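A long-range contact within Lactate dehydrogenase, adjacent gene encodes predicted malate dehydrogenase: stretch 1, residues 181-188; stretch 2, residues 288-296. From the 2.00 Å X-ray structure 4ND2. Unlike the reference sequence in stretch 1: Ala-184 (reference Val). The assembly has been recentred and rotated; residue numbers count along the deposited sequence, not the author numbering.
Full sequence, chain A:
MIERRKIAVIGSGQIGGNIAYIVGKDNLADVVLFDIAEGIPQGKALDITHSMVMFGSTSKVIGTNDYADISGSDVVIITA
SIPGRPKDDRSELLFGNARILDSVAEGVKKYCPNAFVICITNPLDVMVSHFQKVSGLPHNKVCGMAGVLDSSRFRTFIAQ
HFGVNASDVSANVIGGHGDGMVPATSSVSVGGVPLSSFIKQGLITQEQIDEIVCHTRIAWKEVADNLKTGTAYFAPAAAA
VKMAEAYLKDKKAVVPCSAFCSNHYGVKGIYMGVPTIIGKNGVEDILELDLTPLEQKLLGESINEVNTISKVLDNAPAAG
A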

# COMPACT_ATOMS: atom_id res chain seq x y z
N MET A 181 -14.26 18.74 -25.29
CA MET A 181 -13.85 17.38 -24.92
C MET A 181 -14.99 16.40 -25.20
O MET A 181 -16.17 16.76 -25.12
CB MET A 181 -13.43 17.30 -23.44
CG MET A 181 -14.57 17.40 -22.43
SD MET A 181 -14.01 17.21 -20.72
CE MET A 181 -13.08 18.73 -20.48
N VAL A 182 -14.63 15.16 -25.54
CA VAL A 182 -15.60 14.16 -25.97
C VAL A 182 -15.62 12.95 -25.03
O VAL A 182 -14.79 12.05 -25.17
CB VAL A 182 -15.31 13.69 -27.41
CG1 VAL A 182 -16.36 12.68 -27.87
CG2 VAL A 182 -15.26 14.87 -28.36
N PRO A 183 -16.55 12.94 -24.06
CA PRO A 183 -16.77 11.71 -23.29
C PRO A 183 -17.48 10.69 -24.18
O PRO A 183 -18.64 10.87 -24.54
CB PRO A 183 -17.67 12.17 -22.13
CG PRO A 183 -17.53 13.65 -22.08
CD PRO A 183 -17.31 14.07 -23.50
N ALA A 184 -16.76 9.63 -24.54
CA ALA A 184 -17.25 8.66 -25.52
C ALA A 184 -18.21 7.66 -24.89
O ALA A 184 -17.80 6.60 -24.41
CB ALA A 184 -16.07 7.93 -26.16
N THR A 185 -19.50 8.00 -24.90
CA THR A 185 -20.51 7.15 -24.27
C THR A 185 -20.62 5.76 -24.92
O THR A 185 -21.00 4.81 -24.25
CB THR A 185 -21.92 7.79 -24.31
OG1 THR A 185 -22.27 8.09 -25.66
CG2 THR A 185 -21.95 9.07 -23.48
N SER A 186 -20.27 5.65 -26.20
CA SER A 186 -20.44 4.40 -26.94
C SER A 186 -19.58 3.25 -26.40
O SER A 186 -19.98 2.08 -26.48
CB SER A 186 -20.14 4.60 -28.43
OG SER A 186 -18.76 4.81 -28.66
N SER A 187 -18.41 3.57 -25.85
CA SER A 187 -17.48 2.56 -25.34
C SER A 187 -17.45 2.49 -23.80
O SER A 187 -16.52 1.93 -23.23
CB SER A 187 -16.08 2.83 -25.87
OG SER A 187 -15.63 4.11 -25.49
N VAL A 188 -18.46 3.07 -23.15
CA VAL A 188 -18.59 2.94 -21.70
C VAL A 188 -19.07 1.53 -21.36
O VAL A 188 -19.94 0.98 -22.04
CB VAL A 188 -19.59 3.98 -21.14
CG1 VAL A 188 -19.95 3.67 -19.69
CG2 VAL A 188 -19.01 5.38 -21.25
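Stretch 2 (288-296) ELDLTPLEQ

A single carboxylate, that of Glu-295 in the first turn of a helix, holds this contact together: both of its oxygens are bound by one residue, Ser-186. The backbone Ser-186 N donates to Glu-295 OE2 at 3.0 Å, nearly straight at 158°, while Ser-186 OG donates to Glu-295 OE1 at 2.6 Å. Thr-185 N also lies 3.2 Å from Glu-295 OE2, but its angle is too poor for a hydrogen bond.

The same acid serves its own helix. Thr-292, at the N-cap, accepts from the backbone through its side chain, Glu-295 N to Thr-292 OG1 at 3.1 Å, and Thr-292 N returns the favour to Glu-295 OE1, also at 3.1 Å. OE1 therefore receives both the serine hydroxyl and a backbone NH of its own stretch, so the capping box and the long-range contact share one atom. The carboxylate arrives on an extended chain, chi1 m and chi2 t.

The two backbones run in opposite senses. Ala-184 CA lies 6.8 Å from Glu-295 CA, Ser-186 CA lies 7.0 Å from Leu-291 CA, and Ser-187 CA lies 7.2 Å from Asp-290 CA, so stretch 2 descends as stretch 1 climbs. Stretch 1 leaves an extended segment at Val-182 and Pro-183 and bends through Thr-185 and Ser-186, whose phi/psi values are helix-like; stretch 2 comes in extended through Leu-291 and Thr-292 before its helix starts at Pro-293.

Apolar packing around the acid is sparse. Ala-184 CB meets Leu-291 CD2 at 4.3 Å; the leucine's CA-to-CB bond points away, yet its end comes nearer. Ser-186 CB rests 3.8 Å from Thr-292 CG2, and Ser-187 OG lies 4.2 Å from Leu-289 CD2. The rule to read here is economy: one acid, anchored at its own helix start, meets a bend that offers a backbone NH and a hydroxyl together.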

# COMPACT_ATOMS: atom_id res chain seq x y z
N GLU A 288 -7.05 2.95 -30.87
CA GLU A 288 -8.14 3.51 -31.67
C GLU A 288 -9.50 3.02 -31.16
O GLU A 288 -9.88 1.87 -31.38
CB GLU A 288 -7.98 3.10 -33.14
CG GLU A 288 -6.69 3.57 -33.78
CD GLU A 288 -6.53 3.14 -35.23
OE1 GLU A 288 -7.27 2.25 -35.69
OE2 GLU A 288 -5.64 3.69 -35.91
N LEU A 289 -10.22 3.91 -30.47
CA LEU A 289 -11.57 3.61 -30.00
C LEU A 289 -12.55 3.48 -31.17
O LEU A 289 -12.34 4.07 -32.23
CB LEU A 289 -12.07 4.71 -29.06
CG LEU A 289 -11.37 4.84 -27.70
CD1 LEU A 289 -11.81 6.12 -27.01
CD2 LEU A 289 -11.66 3.63 -26.83
N ASP A 290 -13.61 2.72 -30.96
CA ASP A 290 -14.67 2.56 -31.96
C ASP A 290 -15.68 3.68 -31.77
O ASP A 290 -16.61 3.57 -30.96
CB ASP A 290 -15.34 1.19 -31.81
CG ASP A 290 -16.29 0.88 -32.96
OD1 ASP A 290 -16.07 1.36 -34.09
OD2 ASP A 290 -17.26 0.12 -32.72
N LEU A 291 -15.50 4.77 -32.50
CA LEU A 291 -16.36 5.95 -32.37
C LEU A 291 -17.53 5.89 -33.34
O LEU A 291 -17.39 5.47 -34.49
CB LEU A 291 -15.55 7.22 -32.64
CG LEU A 291 -14.37 7.49 -31.71
CD1 LEU A 291 -13.63 8.75 -32.15
CD2 LEU A 291 -14.82 7.60 -30.27
N THR A 292 -18.70 6.32 -32.86
CA THR A 292 -19.87 6.47 -33.71
C THR A 292 -19.67 7.67 -34.64
O THR A 292 -18.80 8.51 -34.38
CB THR A 292 -21.15 6.71 -32.87
OG1 THR A 292 -21.00 7.92 -32.12
CG2 THR A 292 -21.40 5.55 -31.92
N PRO A 293 -20.48 7.77 -35.71
CA PRO A 293 -20.40 8.95 -36.57
C PRO A 293 -20.56 10.27 -35.80
O PRO A 293 -19.83 11.22 -36.06
CB PRO A 293 -21.56 8.74 -37.56
CG PRO A 293 -21.70 7.27 -37.64
CD PRO A 293 -21.38 6.75 -36.27
N LEU A 294 -21.50 10.30 -34.86
CA LEU A 294 -21.70 11.47 -34.00
C LEU A 294 -20.43 11.80 -33.21
O LEU A 294 -20.01 12.96 -33.16
CB LEU A 294 -22.88 11.26 -33.05
CG LEU A 294 -23.17 12.38 -32.04
CD1 LEU A 294 -23.32 13.73 -32.74
CD2 LEU A 294 -24.42 12.06 -31.23
N GLU A 295 -19.83 10.79 -32.59
CA GLU A 295 -18.61 10.97 -31.80
C GLU A 295 -17.43 11.42 -32.67
O GLU A 295 -16.62 12.24 -32.24
CB GLU A 295 -18.27 9.69 -31.03
CG GLU A 295 -19.22 9.43 -29.87
CD GLU A 295 -19.11 8.04 -29.26
OE1 GLU A 295 -18.54 7.14 -29.90
OE2 GLU A 295 -19.62 7.86 -28.13
N GLN A 296 -17.34 10.89 -33.89
CA GLN A 296 -16.32 11.32 -34.85
C GLN A 296 -16.48 12.80 -35.21
O GLN A 296 -15.48 13.51 -35.36
CB GLN A 296 -16.37 10.47 -36.12
CG GLN A 296 -15.93 9.03 -35.92
CD GLN A 296 -16.29 8.14 -37.10
OE1 GLN A 296 -15.95 8.45 -38.24
NE2 GLN A 296 -16.98 7.04 -36.83